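Sensor protein QseC (Escherichia coli, PDB 3JZ3) acts as the histidine kinase of the QseB/QseC two-component system, using ATP to phosphorylate a histidine and switching on the flagella regulon through FlhDC transcription. Local coordinates at residues Ser119-Asn124 with Ser185-Ile190; Asn124-Ala129 with Phe148-Asn153; Asp68-Val73 with Thr112-Leu117. One frame throughout, in Å; residues are numbered along the deposited sequence.

Interaction 1: Ser119-Asn124 with Ser185-Ile190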
loop_
_atom_site.group_PDB
_atom_site.type_symbol
_atom_site.label_atom_id
_atom_site.label_comp_id
_atom_site.label_asym_id
_atom_site.label_seq_id
_atom_site.Cartn_x
_atom_site.Cartn_y
_atom_site.Cartn_z
ATOM N N SER B 119 5.009 -6.944 -6.583
ATOM C CA SER B 119 4.733 -7.375 -5.224
ATOM C C SER B 119 3.233 -7.616 -5.037
ATOM O O SER B 119 2.834 -8.601 -4.419
ATOM C CB SER B 119 5.258 -6.339 -4.228
ATOM O OG SER B 119 4.897 -6.676 -2.905
ATOM N N LEU B 120 2.417 -6.719 -5.592
ATOM C CA LEU B 120 0.955 -6.849 -5.564
ATOM C C LEU B 120 0.473 -8.083 -6.313
ATOM O O LEU B 120 -0.368 -8.822 -5.810
ATOM C CB LEU B 120 0.284 -5.608 -6.163
ATOM C CG LEU B 120 0.093 -4.371 -5.288
ATOM C CD1 LEU B 120 -0.450 -3.230 -6.132
ATOM C CD2 LEU B 120 -0.836 -4.666 -4.114
ATOM N N LEU B 121 0.996 -8.281 -7.521
ATOM C CA LEU B 121 0.694 -9.464 -8.325
ATOM C C LEU B 121 0.946 -10.741 -7.527
ATOM O O LEU B 121 0.045 -11.570 -7.373
ATOM C CB LEU B 121 1.538 -9.471 -9.605
ATOM C CG LEU B 121 1.245 -10.533 -10.670
ATOM C CD1 LEU B 121 1.844 -10.124 -12.001
ATOM C CD2 LEU B 121 1.755 -11.913 -10.263
ATOM N N VAL B 122 2.167 -10.885 -7.014
ATOM C CA VAL B 122 2.573 -12.104 -6.315
ATOM C C VAL B 122 1.709 -12.331 -5.078
ATOM O O VAL B 122 1.258 -13.447 -4.819
ATOM C CB VAL B 122 4.082 -12.083 -5.937
ATOM C CG1 VAL B 122 4.427 -13.254 -5.036
ATOM C CG2 VAL B 122 4.947 -12.115 -7.192
ATOM N N ARG B 123 1.468 -11.254 -4.339
ATOM C CA ARG B 123 0.727 -11.320 -3.089
ATOM C C ARG B 123 -0.746 -11.711 -3.273
ATOM O O ARG B 123 -1.306 -12.426 -2.444
ATOM C CB ARG B 123 0.859 -9.998 -2.339
ATOM C CG ARG B 123 0.397 -10.060 -0.906
ATOM C CD ARG B 123 1.353 -10.829 -0.015
ATOM N NE ARG B 123 0.834 -10.909 1.348
ATOM C CZ ARG B 123 0.956 -9.950 2.264
ATOM N NH1 ARG B 123 1.583 -8.817 1.982
ATOM N NH2 ARG B 123 0.444 -10.129 3.472
ATOM N N ASN B 124 -1.361 -11.248 -4.357
ATOM C CA ASN B 124 -2.717 -11.658 -4.713
ATOM C C ASN B 124 -2.833 -13.157 -4.965
ATOM O O ASN B 124 -3.766 -13.803 -4.485
ATOM C CB ASN B 124 -3.213 -10.885 -5.933
ATOM C CG ASN B 124 -3.861 -9.576 -5.558
ATOM O OD1 ASN B 124 -5.009 -9.544 -5.121
ATOM N ND2 ASN B 124 -3.130 -8.483 -5.729
ATOM N N SER B 185 -8.154 -9.962 -11.500
ATOM C CA SER B 185 -7.712 -9.796 -12.881
ATOM C C SER B 185 -6.684 -8.672 -12.984
ATOM O O SER B 185 -6.242 -8.316 -14.081
ATOM C CB SER B 185 -8.908 -9.497 -13.785
ATOM O OG SER B 185 -9.537 -8.284 -13.402
ATOM N N ILE B 186 -6.325 -8.106 -11.833
ATOM C CA ILE B 186 -5.206 -7.171 -11.738
ATOM C C ILE B 186 -3.914 -7.946 -11.995
ATOM O O ILE B 186 -2.944 -7.399 -12.536
ATOM C CB ILE B 186 -5.152 -6.452 -10.356
ATOM C CG1 ILE B 186 -4.217 -5.234 -10.421
ATOM C CG2 ILE B 186 -4.762 -7.427 -9.239
ATOM C CD1 ILE B 186 -3.929 -4.556 -9.075
ATOM N N VAL B 187 -3.927 -9.221 -11.604
ATOM C CA VAL B 187 -2.841 -10.155 -11.875
ATOM C C VAL B 187 -2.597 -10.215 -13.380
ATOM O O VAL B 187 -1.462 -10.067 -13.829
ATOM C CB VAL B 187 -3.148 -11.564 -11.308
ATOM C CG1 VAL B 187 -2.090 -12.572 -11.738
ATOM C CG2 VAL B 187 -3.257 -11.515 -9.781
ATOM N N GLN B 188 -3.668 -10.392 -14.152
ATOM C CA GLN B 188 -3.576 -10.394 -15.611
ATOM C C GLN B 188 -3.084 -9.053 -16.164
ATOM O O GLN B 188 -2.298 -9.022 -17.109
ATOM C CB GLN B 188 -4.921 -10.774 -16.241
ATOM N N ARG B 189 -3.535 -7.958 -15.559
ATOM C CA ARG B 189 -3.204 -6.610 -16.027
ATOM C C ARG B 189 -1.744 -6.242 -15.746
ATOM O O ARG B 189 -1.044 -5.739 -16.629
ATOM C CB ARG B 189 -4.159 -5.585 -15.402
ATOM C CG ARG B 189 -4.017 -4.165 -15.932
ATOM C CD ARG B 189 -5.148 -3.259 -15.427
ATOM N NE ARG B 189 -6.367 -3.387 -16.230
ATOM C CZ ARG B 189 -7.426 -4.125 -15.902
ATOM N NH1 ARG B 189 -7.447 -4.823 -14.771
ATOM N NH2 ARG B 189 -8.474 -4.164 -16.711
ATOM N N ILE B 190 -1.298 -6.489 -14.517
ATOM C CA ILE B 190 0.088 -6.236 -14.126
ATOM C C ILE B 190 1.041 -7.113 -14.940
ATOM O O ILE B 190 2.053 -6.627 -15.452
ATOM C CB ILE B 190 0.294 -6.453 -12.607
ATOM C CG1 ILE B 190 -0.300 -5.282 -11.823
ATOM C CG2 ILE B 190 1.773 -6.631 -12.267
ATOM C CD1 ILE B 190 -0.486 -5.567 -10.343
#

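Interaction 2: Asn124-Ala129 with Phe148-Asn153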
loop_
_atom_site.group_PDB
_atom_site.type_symbol
_atom_site.label_atom_id
_atom_site.label_comp_id
_atom_site.label_asym_id
_atom_site.label_seq_id
_atom_site.Cartn_x
_atom_site.Cartn_y
_atom_site.Cartn_z
ATOM N N ASN B 124 -1.361 -11.248 -4.357
ATOM C CA ASN B 124 -2.717 -11.658 -4.713
ATOM C C ASN B 124 -2.833 -13.157 -4.965
ATOM O O ASN B 124 -3.766 -13.803 -4.485
ATOM C CB ASN B 124 -3.213 -10.885 -5.933
ATOM C CG ASN B 124 -3.861 -9.576 -5.558
ATOM O OD1 ASN B 124 -5.009 -9.544 -5.121
ATOM N ND2 ASN B 124 -3.130 -8.483 -5.729
ATOM N N LEU B 125 -1.877 -13.699 -5.715
ATOM C CA LEU B 125 -1.834 -15.131 -5.999
ATOM C C LEU B 125 -1.612 -15.934 -4.723
ATOM O O LEU B 125 -2.153 -17.031 -4.569
ATOM C CB LEU B 125 -0.730 -15.449 -7.008
ATOM C CG LEU B 125 -0.828 -14.898 -8.431
ATOM C CD1 LEU B 125 0.437 -15.258 -9.186
ATOM C CD2 LEU B 125 -2.062 -15.417 -9.160
ATOM N N LEU B 126 -0.811 -15.372 -3.819
ATOM C CA LEU B 126 -0.488 -16.004 -2.548
ATOM C C LEU B 126 -1.658 -16.004 -1.581
ATOM O O LEU B 126 -1.977 -17.038 -1.003
ATOM C CB LEU B 126 0.719 -15.330 -1.899
ATOM C CG LEU B 126 2.080 -15.959 -2.170
ATOM C CD1 LEU B 126 3.158 -15.122 -1.523
ATOM C CD2 LEU B 126 2.116 -17.377 -1.632
ATOM N N ASP B 127 -2.283 -14.840 -1.403
ATOM C CA ASP B 127 -3.471 -14.709 -0.559
ATOM C C ASP B 127 -4.603 -15.605 -1.048
ATOM O O ASP B 127 -5.291 -16.229 -0.242
ATOM C CB ASP B 127 -3.944 -13.252 -0.504
ATOM C CG ASP B 127 -2.970 -12.343 0.233
ATOM O OD1 ASP B 127 -2.038 -12.851 0.893
ATOM O OD2 ASP B 127 -3.142 -11.110 0.150
ATOM N N ASN B 128 -4.780 -15.663 -2.368
ATOM C CA ASN B 128 -5.759 -16.544 -2.991
ATOM C C ASN B 128 -5.470 -18.024 -2.722
ATOM O O ASN B 128 -6.394 -18.803 -2.458
ATOM C CB ASN B 128 -5.839 -16.275 -4.497
ATOM C CG ASN B 128 -6.812 -17.202 -5.212
ATOM O OD1 ASN B 128 -7.919 -17.452 -4.733
ATOM N ND2 ASN B 128 -6.402 -17.713 -6.371
ATOM N N ALA B 129 -4.194 -18.405 -2.782
ATOM C CA ALA B 129 -3.790 -19.794 -2.559
ATOM C C ALA B 129 -3.931 -20.216 -1.096
ATOM O O ALA B 129 -4.294 -21.355 -0.813
ATOM C CB ALA B 129 -2.374 -20.030 -3.051
ATOM N N PHE B 148 7.171 -18.520 -12.645
ATOM C CA PHE B 148 6.948 -18.988 -11.281
ATOM C C PHE B 148 5.535 -19.540 -11.136
ATOM O O PHE B 148 4.640 -19.182 -11.904
ATOM C CB PHE B 148 7.318 -17.946 -10.202
ATOM C CG PHE B 148 6.428 -16.736 -10.161
ATOM C CD1 PHE B 148 5.272 -16.732 -9.384
ATOM C CD2 PHE B 148 6.771 -15.582 -10.860
ATOM C CE1 PHE B 148 4.449 -15.603 -9.328
ATOM C CE2 PHE B 148 5.957 -14.442 -10.810
ATOM C CZ PHE B 148 4.793 -14.456 -10.046
ATOM N N ILE B 149 5.355 -20.441 -10.177
ATOM C CA ILE B 149 4.079 -21.119 -9.982
ATOM C C ILE B 149 3.634 -21.007 -8.533
ATOM O O ILE B 149 4.424 -21.227 -7.614
ATOM C CB ILE B 149 4.148 -22.625 -10.372
ATOM C CG1 ILE B 149 4.517 -22.797 -11.854
ATOM C CG2 ILE B 149 2.820 -23.328 -10.072
ATOM C CD1 ILE B 149 5.077 -24.182 -12.208
ATOM N N VAL B 150 2.368 -20.646 -8.345
ATOM C CA VAL B 150 1.720 -20.708 -7.041
ATOM C C VAL B 150 0.623 -21.769 -7.139
ATOM O O VAL B 150 -0.211 -21.729 -8.045
ATOM C CB VAL B 150 1.147 -19.334 -6.612
ATOM C CG1 VAL B 150 0.597 -19.393 -5.191
ATOM C CG2 VAL B 150 2.217 -18.250 -6.720
ATOM N N ARG B 151 0.644 -22.721 -6.210
ATOM C CA ARG B 151 -0.177 -23.924 -6.304
ATOM C C ARG B 151 -0.711 -24.338 -4.933
ATOM O O ARG B 151 0.048 -24.432 -3.968
ATOM C CB ARG B 151 0.660 -25.052 -6.911
ATOM C CG ARG B 151 -0.031 -26.394 -7.015
ATOM C CD ARG B 151 0.980 -27.520 -6.858
ATOM N NE ARG B 151 0.402 -28.832 -7.147
ATOM C CZ ARG B 151 -0.351 -29.534 -6.304
ATOM N NH1 ARG B 151 -0.643 -29.061 -5.096
ATOM N NH2 ARG B 151 -0.823 -30.717 -6.675
ATOM N N ASP B 152 -2.016 -24.586 -4.856
ATOM C CA ASP B 152 -2.657 -25.033 -3.615
ATOM C C ASP B 152 -3.382 -26.371 -3.792
ATOM O O ASP B 152 -3.429 -26.916 -4.895
ATOM C CB ASP B 152 -3.614 -23.955 -3.078
ATOM C CG ASP B 152 -4.744 -23.631 -4.047
ATOM O OD1 ASP B 152 -4.696 -22.554 -4.681
ATOM O OD2 ASP B 152 -5.680 -24.452 -4.177
ATOM N N ASN B 153 -3.942 -26.884 -2.696
ATOM C CA ASN B 153 -4.699 -28.141 -2.700
ATOM C C ASN B 153 -6.206 -27.948 -2.516
ATOM O O ASN B 153 -6.907 -28.860 -2.074
ATOM C CB ASN B 153 -4.164 -29.083 -1.617
ATOM C CG ASN B 153 -2.802 -29.643 -1.954
ATOM O OD1 ASN B 153 -2.621 -30.288 -2.989
ATOM N ND2 ASN B 153 -1.833 -29.409 -1.076
#

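Interaction 3: Asp68-Val73 with Thr112-Leu117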
loop_
_atom_site.group_PDB
_atom_site.type_symbol
_atom_site.label_atom_id
_atom_site.label_comp_id
_atom_site.label_asym_id
_atom_site.label_seq_id
_atom_site.Cartn_x
_atom_site.Cartn_y
_atom_site.Cartn_z
ATOM N N ASP B 68 7.854 2.010 -19.715
ATOM C CA ASP B 68 8.815 3.006 -20.198
ATOM C C ASP B 68 8.909 4.293 -19.378
ATOM O O ASP B 68 10.003 4.832 -19.199
ATOM C CB ASP B 68 8.552 3.333 -21.672
ATOM C CG ASP B 68 8.997 2.220 -22.606
ATOM O OD1 ASP B 68 10.083 1.641 -22.380
ATOM O OD2 ASP B 68 8.261 1.928 -23.573
ATOM N N ASN B 69 7.772 4.778 -18.880
ATOM C CA ASN B 69 7.751 6.025 -18.113
ATOM C C ASN B 69 7.352 5.900 -16.636
ATOM O O ASN B 69 7.305 6.904 -15.917
ATOM C CB ASN B 69 6.901 7.081 -18.828
ATOM C CG ASN B 69 7.651 7.757 -19.965
ATOM O OD1 ASN B 69 8.687 8.390 -19.752
ATOM N ND2 ASN B 69 7.128 7.623 -21.179
ATOM N N LEU B 70 7.081 4.673 -16.188
ATOM C CA LEU B 70 6.729 4.419 -14.792
ATOM C C LEU B 70 7.869 4.731 -13.841
ATOM O O LEU B 70 9.029 4.439 -14.136
ATOM C CB LEU B 70 6.303 2.965 -14.586
ATOM C CG LEU B 70 4.820 2.609 -14.548
ATOM C CD1 LEU B 70 4.678 1.116 -14.341
ATOM C CD2 LEU B 70 4.088 3.377 -13.457
ATOM N N GLN B 71 7.520 5.316 -12.696
ATOM C CA GLN B 71 8.476 5.595 -11.630
ATOM C C GLN B 71 9.077 4.302 -11.100
ATOM O O GLN B 71 8.382 3.293 -10.975
ATOM C CB GLN B 71 7.800 6.337 -10.469
ATOM C CG GLN B 71 7.260 7.728 -10.793
ATOM C CD GLN B 71 8.342 8.788 -10.870
ATOM O OE1 GLN B 71 9.095 8.855 -11.843
ATOM N NE2 GLN B 71 8.414 9.636 -9.850
ATOM N N ASP B 72 10.376 4.349 -10.808
ATOM C CA ASP B 72 11.094 3.279 -10.104
ATOM C C ASP B 72 11.128 1.926 -10.821
ATOM O O ASP B 72 11.290 0.887 -10.182
ATOM C CB ASP B 72 10.571 3.124 -8.666
ATOM C CG ASP B 72 10.695 4.404 -7.859
ATOM O OD1 ASP B 72 11.833 4.878 -7.654
ATOM O OD2 ASP B 72 9.650 4.936 -7.421
ATOM N N VAL B 73 10.988 1.938 -12.145
ATOM C CA VAL B 73 11.171 0.727 -12.941
ATOM C C VAL B 73 12.646 0.328 -12.922
ATOM O O VAL B 73 13.524 1.148 -13.197
ATOM C CB VAL B 73 10.663 0.904 -14.386
ATOM C CG1 VAL B 73 11.214 -0.186 -15.300
ATOM C CG2 VAL B 73 9.147 0.886 -14.408
ATOM N N THR B 112 12.664 -6.859 -15.761
ATOM C CA THR B 112 12.417 -5.430 -15.760
ATOM C C THR B 112 10.983 -5.208 -15.298
ATOM O O THR B 112 10.042 -5.762 -15.870
ATOM C CB THR B 112 12.647 -4.816 -17.160
ATOM O OG1 THR B 112 13.958 -5.166 -17.621
ATOM C CG2 THR B 112 12.531 -3.291 -17.116
ATOM N N GLY B 113 10.821 -4.421 -14.245
ATOM C CA GLY B 113 9.493 -4.164 -13.722
ATOM C C GLY B 113 9.404 -3.112 -12.643
ATOM O O GLY B 113 10.414 -2.603 -12.158
ATOM N N GLN B 114 8.168 -2.788 -12.284
ATOM C CA GLN B 114 7.873 -1.909 -11.170
ATOM C C GLN B 114 7.653 -2.795 -9.928
ATOM O O GLN B 114 6.744 -3.630 -9.909
ATOM C CB GLN B 114 6.677 -1.003 -11.539
ATOM C CG GLN B 114 5.785 -0.490 -10.402
ATOM C CD GLN B 114 6.520 0.240 -9.306
ATOM O OE1 GLN B 114 6.678 -0.288 -8.218
ATOM N NE2 GLN B 114 6.966 1.456 -9.583
ATOM N N PRO B 115 8.517 -2.637 -8.905
ATOM C CA PRO B 115 8.587 -3.500 -7.717
ATOM C C PRO B 115 7.276 -3.634 -6.938
ATOM O O PRO B 115 6.904 -4.741 -6.550
ATOM C CB PRO B 115 9.641 -2.811 -6.836
ATOM C CG PRO B 115 10.444 -1.988 -7.759
ATOM C CD PRO B 115 9.520 -1.556 -8.853
ATOM N N LEU B 116 6.597 -2.515 -6.699
ATOM C CA LEU B 116 5.344 -2.524 -5.947
ATOM C C LEU B 116 4.244 -3.269 -6.685
ATOM O O LEU B 116 3.492 -4.036 -6.078
ATOM C CB LEU B 116 4.898 -1.101 -5.625
ATOM C CG LEU B 116 5.359 -0.480 -4.302
ATOM C CD1 LEU B 116 6.869 -0.576 -4.055
ATOM C CD2 LEU B 116 4.911 0.961 -4.267
ATOM N N LEU B 117 4.158 -3.049 -7.994
ATOM C CA LEU B 117 3.192 -3.751 -8.823
ATOM C C LEU B 117 3.457 -5.253 -8.852
ATOM O O LEU B 117 2.522 -6.048 -8.750
ATOM C CB LEU B 117 3.154 -3.171 -10.240
ATOM C CG LEU B 117 2.627 -1.735 -10.404
ATOM C CD1 LEU B 117 2.502 -1.383 -11.874
ATOM C CD2 LEU B 117 1.294 -1.504 -9.689
#

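Interaction 1: Ser119-Asn124 with Ser185-Ile190
Inside the GHKL-type ATP-binding domain of this kinase, helix 115-131 and the short helix 186-193 lie side by side over the mixed sheet, their local axes 9.2 Å apart and running roughly antiparallel at 145°. Leu121 does most of the joining. Its CB already rests against Ile190 CG2, and CG, anti to the backbone N (chi1 -172°), lays the branch alongside Val187 and Ile190. CG meets Val187 CG1 at 4.1 Å, the two side chains crossing at about a right angle. The Leu121 and Ile190 side chains pass each other in opposite directions, and Leu121 CD1 presses on Ile190 CG2 at 3.5 Å, with Val187 O also beside it; Leu121 CD2 keeps to Val187 CG1. Ile190 sends its other branch, CD1, toward Leu120 CB. One turn further along the helix, Asn124 CB packs on Val187 CG2 at 3.9 Å, which places an aliphatic surface next to a buried amide. That amide is fixed from its own helix and from helix 42-61: Asn124 ND2 donates to Thr52 OG1 and, at 2.8 Å from above the carbonyl plane, to Leu120 O, which also accepts from Asn124 N.

Interaction 2: Asn124-Ala129 with Phe148-Asn153
Helix 124-129 and strand 148-151 run almost the same way, 23° between their local axes and 8.5 Å apart, so successive turns of the helix meet alternate residues of the strand. Leu125 makes the first real contact. With CG anti to the carbonyl carbon (chi1 -65°), its CD1 comes obliquely to the Phe148 ring and meets Phe148 CE1 at 4.0 Å, while its CB lies 4.1 Å from Val150 CG2. Phe148 holds its ring in the crowded position between backbone N and carbonyl carbon (chi1 68°), which brings CE1 within reach of that leucine. Leu126 adds a lighter touch through CD2, 4.4 Å from Val150 CG1, and continues on to Val141 of the neighbouring strand. Val150 is thus touched on both methyls: CG2 by Leu125 CB, CG1 by Leu125 O and, one turn on, by Ala129 CB, both of these at 3.7 Å. Ala129 is small enough for the chain to come close here. Asp152 CB lies 3.5 Å from Ala129 O, which itself accepts from Ser133 OG, and Asp152 OD1 rests near Ala129 CA and CB. Asp152 CG sits in the crowded position between the backbone N and the carbonyl carbon, which lays the carboxylate beside Ala129, and its OD2 takes Gly154 N, tying the turn beyond the strand. A helix laid on a mixed sheet in this way is the core of the Bergerat (GHKL) ATPase fold. Segment 124-129 of helix 115-131 holds part of what, from its sequence, is the N box, and Asp152 begins the D-x-G-x-G box, whose aspartate in relatives recognises adenine, so the contact probably sets the nucleotide-site elements against each other.

Interaction 3: Asp68-Val73 with Thr112-Leu117
The loop 68-73 makes a type II beta turn from Leu70 to Val73, Asp72 taking the positive phi of its third position (62°), and this brings Val73 CA to 4.6 Å from Gln114 CA, just where strand 110-113 gives way to helix 115-131. Val73 CA also faces Gly113 O in a CA-H...O contact of 3.5 Å, and Gly113 pairs through its backbone with Ala74, in the antiparallel pair of strands 74-77 and 110-113. Among the side chains Gln114 is the pivot. CG stands anti to the backbone N (chi1 152°), and a bend at chi2 (55°) folds the amide back over its own helix start, so that Gln114 OE1 accepts Leu116 N at 2.7 Å, in the carbonyl plane, as an N-cap. The same amide's NE2 points to the turn, lying 2.7 Å from Gln71 O. The Leu70 and Gln114 side chains cross at about a right angle, Leu70 CD1 against Gln114 CB, and Leu70 CD1 meets Leu117 CD1 tip to tip at 4.1 Å. On the strand side, Val73 CG1 lies obliquely against Thr112 CG2 at 3.8 Å, while Thr112 OG1 is hydrogen-bonded to Glu75. Pro115 CD comes to 3.3 Å from Asp72 O, bringing the turn against the first residue of the helix. The turn also meets the dimer partner: Asp72 OD2 forms a salt bridge with Arg53 of the second subunit, and Gln57 of the second subunit hydrogen-bonds Asn69 O and Gln71 N. Chemically, the oxygen of the Gln114 amide is used by the cap, which fixes the rotation of the group and turns NE2 to Gln71 O, with the apolar contacts of Leu70, Leu117 and Gln114 CB at its flank.

In the fold
Following the chain from the N terminus, interaction 3 closes first: the chain leaves the linker through strand 74-77, helix 78-95 and strands 99-104 and 110-113, and returns to it at the start of helix 115-131, in series with the other two contacts. Interaction 2 closes a short loop of 18 residues, pairing the later half of the helix with strand 147-151. Interaction 1 spans a longer excursion, encloses interaction 2 along the chain and brings helix 186-193 back; the unmodelled residues 157-182 fall within it. Interactions 1 and 2 share Asn124 and touch, Leu125 CD2 against Val187 CG1, and Ile190 CD1 reaches Leu117 O of interaction 3. Helix 115-131 thus connects interdomain linker, sheet and helix 186-193.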